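PDB 5JOZ: Non-reducing end alpha-L-arabinofuranosidase BoGH43B, which cleaves terminal non-reducing alpha-L-arabinofuranose residues from the side branches of xyloglucan during its breakdown by a gut bacterium. Local coordinates for residues A[309-314]-A[500-505]; A[320-325]-A[361-366]; A[374-379]-A[436-441]. All blocks are in the same frame, centred on the assembly; numbering follows the deposited sequence.

Contact 1: A[309-314]-A[500-505]; sequences PVRDDF and WFDFRC. With CA (calcium ion), chain C.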
loop_
_atom_site.group_PDB
_atom_site.type_symbol
_atom_site.label_atom_id
_atom_site.label_comp_id
_atom_site.label_asym_id
_atom_site.label_seq_id
_atom_site.Cartn_x
_atom_site.Cartn_y
_atom_site.Cartn_z
ATOM N N PRO A 309 13.630 13.888 -6.001
ATOM C CA PRO A 309 13.911 15.096 -5.242
ATOM C C PRO A 309 12.890 15.322 -4.119
ATOM O O PRO A 309 11.771 14.809 -4.165
ATOM C CB PRO A 309 13.848 16.202 -6.301
ATOM C CG PRO A 309 12.911 15.683 -7.330
ATOM C CD PRO A 309 13.038 14.189 -7.315
ATOM N N VAL A 310 13.310 16.080 -3.116
ATOM C CA VAL A 310 12.488 16.395 -1.953
ATOM C C VAL A 310 11.254 17.220 -2.335
ATOM O O VAL A 310 10.169 16.988 -1.808
ATOM C CB VAL A 310 13.309 17.200 -0.908
ATOM C CG1 VAL A 310 12.415 17.723 0.222
ATOM C CG2 VAL A 310 14.447 16.343 -0.360
ATOM N N ARG A 311 11.456 18.205 -3.205
ATOM C CA ARG A 311 10.403 19.100 -3.645
ATOM C C ARG A 311 9.765 18.645 -4.952
ATOM O O ARG A 311 10.462 18.474 -5.961
ATOM C CB ARG A 311 10.971 20.491 -3.872
ATOM C CG ARG A 311 9.911 21.493 -4.296
ATOM C CD ARG A 311 10.355 22.925 -4.068
ATOM N NE ARG A 311 10.537 23.221 -2.654
ATOM C CZ ARG A 311 10.805 24.430 -2.157
ATOM N NH1 ARG A 311 10.911 25.503 -2.950
ATOM N NH2 ARG A 311 10.940 24.570 -0.843
ATOM N N ASP A 312 8.445 18.475 -4.928
ATOM C CA ASP A 312 7.631 18.430 -6.149
ATOM C C ASP A 312 7.131 19.855 -6.419
ATOM O O ASP A 312 6.308 20.403 -5.663
ATOM C CB ASP A 312 6.467 17.445 -5.986
ATOM C CG ASP A 312 5.723 17.154 -7.302
ATOM O OD1 ASP A 312 5.766 17.966 -8.242
ATOM O OD2 ASP A 312 5.051 16.093 -7.373
ATOM N N ASP A 313 7.649 20.455 -7.486
ATOM C CA ASP A 313 7.305 21.831 -7.862
ATOM C C ASP A 313 5.962 21.932 -8.606
ATOM O O ASP A 313 5.514 23.040 -8.898
ATOM C CB ASP A 313 8.408 22.442 -8.758
ATOM C CG ASP A 313 9.653 22.849 -7.992
ATOM O OD1 ASP A 313 9.545 23.667 -7.052
ATOM O OD2 ASP A 313 10.753 22.381 -8.362
ATOM N N PHE A 314 5.334 20.808 -8.953
ATOM C CA PHE A 314 4.060 20.830 -9.694
ATOM C C PHE A 314 4.190 21.698 -10.950
ATOM O O PHE A 314 3.351 22.563 -11.225
ATOM C CB PHE A 314 2.910 21.338 -8.800
ATOM C CG PHE A 314 2.698 20.531 -7.542
ATOM C CD1 PHE A 314 2.407 19.162 -7.615
ATOM C CD2 PHE A 314 2.741 21.141 -6.294
ATOM C CE1 PHE A 314 2.194 18.413 -6.466
ATOM C CE2 PHE A 314 2.518 20.393 -5.136
ATOM C CZ PHE A 314 2.247 19.031 -5.224
ATOM N N TRP A 500 4.291 24.204 -4.246
ATOM C CA TRP A 500 5.166 23.051 -4.112
ATOM C C TRP A 500 4.834 22.236 -2.877
ATOM O O TRP A 500 4.023 22.659 -2.058
ATOM C CB TRP A 500 6.638 23.479 -4.118
ATOM C CG TRP A 500 7.006 24.637 -3.216
ATOM C CD1 TRP A 500 7.231 25.927 -3.599
ATOM C CD2 TRP A 500 7.223 24.595 -1.803
ATOM N NE1 TRP A 500 7.564 26.693 -2.515
ATOM C CE2 TRP A 500 7.580 25.901 -1.399
ATOM C CE3 TRP A 500 7.174 23.580 -0.840
ATOM C CZ2 TRP A 500 7.871 26.223 -0.065
ATOM C CZ3 TRP A 500 7.451 23.900 0.491
ATOM C CH2 TRP A 500 7.783 25.216 0.865
ATOM N N PHE A 501 5.451 21.058 -2.789
ATOM C CA PHE A 501 5.267 20.108 -1.693
ATOM C C PHE A 501 6.598 19.390 -1.470
ATOM O O PHE A 501 7.074 18.692 -2.373
ATOM C CB PHE A 501 4.173 19.093 -2.047
ATOM C CG PHE A 501 3.728 18.232 -0.892
ATOM C CD1 PHE A 501 4.519 17.174 -0.431
ATOM C CD2 PHE A 501 2.495 18.454 -0.278
ATOM C CE1 PHE A 501 4.098 16.380 0.624
ATOM C CE2 PHE A 501 2.072 17.662 0.778
ATOM C CZ PHE A 501 2.870 16.626 1.234
ATOM N N ASP A 502 7.189 19.600 -0.288
ATOM C CA ASP A 502 8.420 18.953 0.152
ATOM C C ASP A 502 8.095 17.724 0.969
ATOM O O ASP A 502 7.228 17.760 1.829
ATOM C CB ASP A 502 9.247 19.876 1.052
ATOM C CG ASP A 502 9.939 20.997 0.296
ATOM O OD1 ASP A 502 9.840 21.100 -0.955
ATOM O OD2 ASP A 502 10.601 21.794 0.983
ATOM N N PHE A 503 8.825 16.649 0.723
ATOM C CA PHE A 503 8.668 15.417 1.472
ATOM C C PHE A 503 10.067 14.865 1.756
ATOM O O PHE A 503 10.743 14.410 0.835
ATOM C CB PHE A 503 7.836 14.430 0.645
ATOM C CG PHE A 503 7.266 13.295 1.447
ATOM C CD1 PHE A 503 6.203 13.511 2.324
ATOM C CD2 PHE A 503 7.788 12.010 1.332
ATOM C CE1 PHE A 503 5.668 12.471 3.070
ATOM C CE2 PHE A 503 7.256 10.966 2.074
ATOM C CZ PHE A 503 6.193 11.200 2.946
ATOM N N ARG A 504 10.511 14.933 3.011
ATOM C CA ARG A 504 11.862 14.507 3.372
ATOM C C ARG A 504 11.834 13.401 4.414
ATOM O O ARG A 504 11.435 13.636 5.546
ATOM C CB ARG A 504 12.663 15.699 3.886
ATOM C CG ARG A 504 14.163 15.459 3.872
ATOM C CD ARG A 504 14.889 16.634 4.493
ATOM N NE ARG A 504 14.479 17.900 3.880
ATOM C CZ ARG A 504 15.080 18.507 2.853
ATOM N NH1 ARG A 504 16.172 17.991 2.278
ATOM N NH2 ARG A 504 14.582 19.664 2.400
ATOM N N CYS A 505 12.247 12.202 4.009
ATOM C CA CYS A 505 12.403 11.068 4.910
ATOM C C CYS A 505 13.786 11.094 5.589
ATOM O O CYS A 505 14.824 11.319 4.942
ATOM C CB CYS A 505 12.237 9.760 4.150
ATOM S SG CYS A 505 10.657 9.559 3.304
HETATM CA CA CA C . 5.621 25.328 -8.373
HETATM O O HOH W 1 7.673 25.440 -7.134
HETATM O O HOH W 2 6.795 26.049 -10.367
#
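The guanidinium of R311 lies flat on the indole of W500, planes 4° apart and centres 3.7 Å from one another, with R311 CZ above the five-membered ring: a stacked cation-pi pair. It decorates an antiparallel pairing in the C-terminal concanavalin A-like beta-sandwich, where the short strand 311-312 pairs with strand 496-505. At its edge, nearly in plane, the same guanidinium meets the carboxylate of D502. R311 NE gives D502 OD1 a nearly straight bond of 2.8 Å on the syn lone pair, while NH2 reaches OD2 only weakly, so the salt bridge is forked but lopsided. A second guanidinium, that of R504, has V310 CG1 and CG2 over one face. R311 and D502 form a non-hydrogen-bonded pair, which puts both side chains on one face; D312 and F501 form the hydrogen-bonded pair, D312 N to F501 O at 2.9 Å and F501 N to D312 O at 3.1 Å.

W500 holds CG in the crowded position between backbone N and carbonyl carbon (chi1 48°), and R311 bends at chi3 to lay its end over the indole. An alanine in place of W500 would take away this platform and would probably leave the R311 guanidinium positioned by D502 alone within this pairing. On the other face, the F314 ring rests obliquely against F501 CB, CZ to CB 3.7 Å.

Beyond the pairing the chain turns at D312, whose OD1 accepts from F314 N in an Asx turn; its OD2 accepts a hydrogen bond from W323 NE1. The next carbonyl, D313 O, binds calcium at 2.4 Å beside D499 and G341, and D313 OD1 accepts a 2.6 Å hydrogen bond from one of the metal's waters.

Contact 2: A[320-325]-A[361-366]; sequences GLDWTF and IGRRQA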
loop_
_atom_site.group_PDB
_atom_site.type_symbol
_atom_site.label_atom_id
_atom_site.label_comp_id
_atom_site.label_asym_id
_atom_site.label_seq_id
_atom_site.Cartn_x
_atom_site.Cartn_y
_atom_site.Cartn_z
ATOM N N GLY A 320 3.132 13.209 -10.418
ATOM C CA GLY A 320 4.043 12.187 -9.936
ATOM C C GLY A 320 3.315 10.940 -9.460
ATOM O O GLY A 320 2.246 11.024 -8.839
ATOM N N LEU A 321 3.916 9.790 -9.753
ATOM C CA LEU A 321 3.304 8.478 -9.539
ATOM C C LEU A 321 2.987 8.168 -8.080
ATOM O O LEU A 321 2.057 7.420 -7.819
ATOM C CB LEU A 321 4.205 7.377 -10.136
ATOM C CG LEU A 321 4.330 7.354 -11.672
ATOM C CD1 LEU A 321 5.398 6.372 -12.119
ATOM C CD2 LEU A 321 2.998 7.008 -12.326
ATOM N N ASP A 322 3.747 8.760 -7.145
ATOM C CA ASP A 322 3.542 8.597 -5.698
ATOM C C ASP A 322 2.221 9.235 -5.224
ATOM O O ASP A 322 1.672 8.822 -4.188
ATOM C CB ASP A 322 4.707 9.218 -4.879
ATOM C CG ASP A 322 6.059 8.509 -5.091
ATOM O OD1 ASP A 322 6.208 7.331 -4.718
ATOM O OD2 ASP A 322 6.999 9.149 -5.604
ATOM N N TRP A 323 1.723 10.243 -5.951
ATOM C CA TRP A 323 0.477 10.934 -5.563
ATOM C C TRP A 323 -0.724 10.015 -5.690
ATOM O O TRP A 323 -0.837 9.238 -6.643
ATOM C CB TRP A 323 0.279 12.239 -6.337
ATOM C CG TRP A 323 1.305 13.259 -5.936
ATOM C CD1 TRP A 323 2.300 13.779 -6.705
ATOM C CD2 TRP A 323 1.461 13.828 -4.637
ATOM N NE1 TRP A 323 3.057 14.660 -5.969
ATOM C CE2 TRP A 323 2.561 14.705 -4.693
ATOM C CE3 TRP A 323 0.766 13.687 -3.428
ATOM C CZ2 TRP A 323 2.989 15.436 -3.584
ATOM C CZ3 TRP A 323 1.186 14.410 -2.331
ATOM C CH2 TRP A 323 2.287 15.277 -2.412
ATOM N N THR A 324 -1.607 10.113 -4.701
ATOM C CA THR A 324 -2.644 9.120 -4.474
ATOM C C THR A 324 -3.969 9.772 -4.055
ATOM O O THR A 324 -3.984 10.715 -3.259
ATOM C CB THR A 324 -2.188 8.136 -3.367
ATOM O OG1 THR A 324 -0.836 7.731 -3.614
ATOM C CG2 THR A 324 -3.052 6.911 -3.357
ATOM N N PHE A 325 -5.067 9.219 -4.572
ATOM C CA PHE A 325 -6.431 9.705 -4.339
ATOM C C PHE A 325 -7.233 8.716 -3.503
ATOM O O PHE A 325 -6.863 7.548 -3.398
ATOM C CB PHE A 325 -7.140 9.892 -5.682
ATOM C CG PHE A 325 -6.429 10.811 -6.604
ATOM C CD1 PHE A 325 -5.384 10.340 -7.410
ATOM C CD2 PHE A 325 -6.778 12.149 -6.674
ATOM C CE1 PHE A 325 -4.691 11.195 -8.264
ATOM C CE2 PHE A 325 -6.097 13.009 -7.532
ATOM C CZ PHE A 325 -5.053 12.532 -8.320
ATOM N N ILE A 361 -5.213 14.626 -2.206
ATOM C CA ILE A 361 -4.108 14.042 -2.960
ATOM C C ILE A 361 -2.950 13.877 -1.985
ATOM O O ILE A 361 -2.434 14.857 -1.429
ATOM C CB ILE A 361 -3.681 14.916 -4.161
ATOM C CG1 ILE A 361 -4.912 15.238 -5.038
ATOM C CG2 ILE A 361 -2.594 14.213 -4.987
ATOM C CD1 ILE A 361 -4.628 15.930 -6.360
ATOM N N GLY A 362 -2.551 12.633 -1.759
ATOM C CA GLY A 362 -1.555 12.356 -0.738
ATOM C C GLY A 362 -0.584 11.268 -1.095
ATOM O O GLY A 362 -0.644 10.678 -2.176
ATOM N N ARG A 363 0.320 11.010 -0.159
ATOM C CA ARG A 363 1.267 9.945 -0.323
ATOM C C ARG A 363 1.563 9.248 0.984
ATOM O O ARG A 363 1.426 9.831 2.064
ATOM C CB ARG A 363 2.532 10.465 -0.996
ATOM C CG ARG A 363 3.475 11.257 -0.114
ATOM C CD ARG A 363 4.857 11.296 -0.736
ATOM N NE ARG A 363 5.006 12.380 -1.688
ATOM C CZ ARG A 363 6.101 12.604 -2.401
ATOM N NH1 ARG A 363 7.161 11.810 -2.296
ATOM N NH2 ARG A 363 6.133 13.632 -3.235
ATOM N N ARG A 364 1.997 7.999 0.848
ATOM C CA ARG A 364 2.336 7.137 1.964
ATOM C C ARG A 364 3.408 7.763 2.861
ATOM O O ARG A 364 4.419 8.262 2.361
ATOM C CB ARG A 364 2.877 5.808 1.439
ATOM C CG ARG A 364 1.870 4.931 0.709
ATOM C CD ARG A 364 2.579 3.995 -0.250
ATOM N NE ARG A 364 1.655 3.118 -0.978
ATOM C CZ ARG A 364 0.853 3.481 -1.985
ATOM N NH1 ARG A 364 0.811 4.742 -2.433
ATOM N NH2 ARG A 364 0.068 2.560 -2.562
ATOM N N GLN A 365 3.184 7.755 4.173
ATOM C CA GLN A 365 4.256 8.097 5.110
ATOM C C GLN A 365 5.286 6.957 5.131
ATOM O O GLN A 365 5.085 5.923 5.761
ATOM C CB GLN A 365 3.727 8.383 6.505
ATOM C CG GLN A 365 4.779 9.056 7.381
ATOM C CD GLN A 365 4.349 9.196 8.816
ATOM O OE1 GLN A 365 3.160 9.269 9.105
ATOM N NE2 GLN A 365 5.320 9.243 9.731
ATOM N N ALA A 366 6.381 7.174 4.421
ATOM C CA ALA A 366 7.408 6.175 4.178
ATOM C C ALA A 366 8.537 6.179 5.217
ATOM O O ALA A 366 9.509 5.423 5.064
ATOM C CB ALA A 366 7.990 6.400 2.784
HETATM O O HOH W 3 2.505 6.918 -2.302
#
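W323 carries CG anti to its carbonyl carbon (chi1 -68°), which swings the indole against strand 359-364, across I361, CE3 lying 3.6 Å from G362 O. R363 approaches over one face of that indole: its CG takes the crowded place between N and carbonyl carbon (chi1 77°), and the chain bends again at chi3. The guanidinium stands upright, planes 89° apart and NH2 3.6 Å from W323 CZ2, a cation-pi contact in which it turns its edge to the indole face. Buried here, R363 NE has no polar partner; D322 CB lies over one guanidinium face, but the carboxylate is near only as an opposite charge. A single antiparallel bridge, T324 with G362, joins the backbones within the concanavalin A-like beta-sandwich, on the side facing the catalytic domain, after a type I turn from G320 to W323. G362 N binds T324 O at 2.8 Å, while the return bond from T324 N is bent and weak. T324 OG1, anti to the carbonyl carbon, donates to D322 O. A water joins D322 O to R364 NH1, in the plane of a guanidinium whose NE binds M13 O. I361 lies beside F325, its CD1 3.5 Å from F325 CE2.

Contact 3: A[374-379]-A[436-441]; sequences AKVNFI and VILSIT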
loop_
_atom_site.group_PDB
_atom_site.type_symbol
_atom_site.label_atom_id
_atom_site.label_comp_id
_atom_site.label_asym_id
_atom_site.label_seq_id
_atom_site.Cartn_x
_atom_site.Cartn_y
_atom_site.Cartn_z
ATOM N N ALA A 374 4.217 22.367 2.468
ATOM C CA ALA A 374 3.619 22.819 1.229
ATOM C C ALA A 374 3.326 24.302 1.308
ATOM O O ALA A 374 2.759 24.769 2.291
ATOM C CB ALA A 374 2.330 22.051 0.965
ATOM N N LYS A 375 3.694 25.024 0.259
ATOM C CA LYS A 375 3.322 26.421 0.101
ATOM C C LYS A 375 1.972 26.442 -0.622
ATOM O O LYS A 375 1.847 25.886 -1.718
ATOM C CB LYS A 375 4.389 27.149 -0.717
ATOM C CG LYS A 375 4.274 28.667 -0.812
ATOM C CD LYS A 375 4.899 29.159 -2.116
ATOM C CE LYS A 375 5.456 30.566 -2.030
ATOM N NZ LYS A 375 5.969 31.008 -3.363
ATOM N N VAL A 376 0.984 27.095 -0.012
ATOM C CA VAL A 376 -0.381 27.109 -0.516
ATOM C C VAL A 376 -0.964 28.528 -0.524
ATOM O O VAL A 376 -0.727 29.333 0.389
ATOM C CB VAL A 376 -1.282 26.135 0.286
ATOM C CG1 VAL A 376 -1.324 26.496 1.761
ATOM C CG2 VAL A 376 -2.693 26.059 -0.299
ATOM N N ASN A 377 -1.702 28.819 -1.586
ATOM C CA ASN A 377 -2.484 30.034 -1.711
ATOM C C ASN A 377 -3.950 29.628 -1.557
ATOM O O ASN A 377 -4.473 28.873 -2.384
ATOM C CB ASN A 377 -2.232 30.696 -3.081
ATOM C CG ASN A 377 -2.863 32.087 -3.198
ATOM O OD1 ASN A 377 -2.995 32.814 -2.219
ATOM N ND2 ASN A 377 -3.255 32.453 -4.404
ATOM N N PHE A 378 -4.608 30.100 -0.499
ATOM C CA PHE A 378 -6.024 29.784 -0.289
ATOM C C PHE A 378 -6.757 30.868 0.476
ATOM O O PHE A 378 -6.464 31.109 1.645
ATOM C CB PHE A 378 -6.207 28.434 0.430
ATOM C CG PHE A 378 -7.654 28.054 0.625
ATOM C CD1 PHE A 378 -8.500 27.909 -0.472
ATOM C CD2 PHE A 378 -8.185 27.864 1.901
ATOM C CE1 PHE A 378 -9.844 27.577 -0.300
ATOM C CE2 PHE A 378 -9.524 27.531 2.077
ATOM C CZ PHE A 378 -10.349 27.383 0.980
ATOM N N ILE A 379 -7.724 31.500 -0.190
ATOM C CA ILE A 379 -8.583 32.505 0.429
ATOM C C ILE A 379 -9.955 31.881 0.678
ATOM O O ILE A 379 -10.708 31.664 -0.274
ATOM C CB ILE A 379 -8.746 33.756 -0.474
ATOM C CG1 ILE A 379 -7.381 34.355 -0.836
ATOM C CG2 ILE A 379 -9.651 34.790 0.199
ATOM C CD1 ILE A 379 -6.535 34.800 0.350
ATOM N N VAL A 436 0.993 30.832 2.302
ATOM C CA VAL A 436 1.188 30.214 3.615
ATOM C C VAL A 436 1.928 28.902 3.423
ATOM O O VAL A 436 1.593 28.109 2.539
ATOM C CB VAL A 436 -0.146 29.965 4.357
ATOM C CG1 VAL A 436 0.093 29.404 5.760
ATOM C CG2 VAL A 436 -0.944 31.247 4.446
ATOM N N ILE A 437 2.960 28.694 4.233
ATOM C CA ILE A 437 3.677 27.439 4.250
ATOM C C ILE A 437 3.127 26.668 5.415
ATOM O O ILE A 437 3.250 27.107 6.559
ATOM C CB ILE A 437 5.193 27.622 4.427
ATOM C CG1 ILE A 437 5.765 28.400 3.236
ATOM C CG2 ILE A 437 5.865 26.252 4.583
ATOM C CD1 ILE A 437 7.232 28.762 3.370
ATOM N N LEU A 438 2.502 25.531 5.109
ATOM C CA LEU A 438 1.991 24.613 6.108
ATOM C C LEU A 438 2.972 23.487 6.214
ATOM O O LEU A 438 3.461 23.002 5.204
ATOM C CB LEU A 438 0.637 24.063 5.692
ATOM C CG LEU A 438 -0.511 25.052 5.588
ATOM C CD1 LEU A 438 -1.746 24.292 5.151
ATOM C CD2 LEU A 438 -0.778 25.785 6.893
ATOM N N SER A 439 3.231 23.045 7.435
ATOM C CA SER A 439 4.336 22.141 7.703
ATOM C C SER A 439 3.930 21.082 8.744
ATOM O O SER A 439 3.267 21.393 9.734
ATOM C CB SER A 439 5.539 22.969 8.157
ATOM O OG SER A 439 6.755 22.352 7.810
ATOM N N ILE A 440 4.279 19.823 8.471
ATOM C CA ILE A 440 4.064 18.714 9.396
ATOM C C ILE A 440 5.383 17.995 9.540
ATOM O O ILE A 440 5.964 17.576 8.545
ATOM C CB ILE A 440 3.035 17.694 8.880
ATOM C CG1 ILE A 440 1.683 18.372 8.636
ATOM C CG2 ILE A 440 2.897 16.528 9.862
ATOM C CD1 ILE A 440 0.802 17.611 7.683
ATOM N N THR A 441 5.852 17.867 10.776
ATOM C CA THR A 441 7.076 17.150 11.071
ATOM C C THR A 441 6.703 15.957 11.941
ATOM O O THR A 441 5.723 16.006 12.698
ATOM C CB THR A 441 8.129 18.044 11.764
ATOM O OG1 THR A 441 7.741 18.311 13.113
ATOM C CG2 THR A 441 8.305 19.350 11.012
#
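V376 places CG1 in the crowded position between its backbone N and carbonyl carbon (chi1 59°), and L438 swings CG anti to its carbonyl carbon with an extended tip (chi2 180°); together these torsions bring V376 CG1 to 4.1 Å from L438 CD1, the two side chains crossing obliquely. The same methyl, V376 CG1, sits 3.4 Å from V436 O. The methyl-to-methyl approach is loose, and the backbone does most of the joining. Four hydrogen bonds link the strands as two antiparallel hydrogen-bonded pairs, A374 with L438 and V376 with V436. The shortest runs 2.8 Å from V376 N to V436 O, nearly along the C=O axis. Between them K375 and I437 make the non-hydrogen-bonded pair, where I437 CA points a C-H at A374 O across 3.4 Å.

Side chains alternate accordingly. A374, V376, V436 and L438 share the face turned into the concanavalin A-like beta-sandwich, where A374 and L438 both meet L389 of the other sheet. K375 and I437 take the opposite face; K375, its chain roughly extended throughout, ends in a salt bridge with D499.

Strand 370-377 thus lies between two partners in its antiparallel sheet: strand 496-505 borders it, with V376 touching F498, and strand 436-442 flanks it on the other side, itself followed by strand 446-453, whose I451 meets L438.

How the contacts relate
Strand 496-505 ties contacts 1 and 3 together: it pairs with 311-312 in contact 1 and neighbours strand 370-377 of contact 3. Their centres lie 13 Å apart, and W500 CE2 packs 3.5 Å from K375 CB. Contact 2, 11 Å from contact 1 between centres, meets it inside the sandwich, where the W323 indole gives NE1 to D312 OD2 at 2.8 Å and meets the F501 ring edge-to-face. Contacts 2 and 3 do not touch: their centres are 17 Å apart and their nearest atoms about 7 Å. Calcium is bound at contact 1, about 7 Å from the K375 side chain. The R364 side chain of contact 2 comes within about 11 Å of that of D16, the inferred proton acceptor.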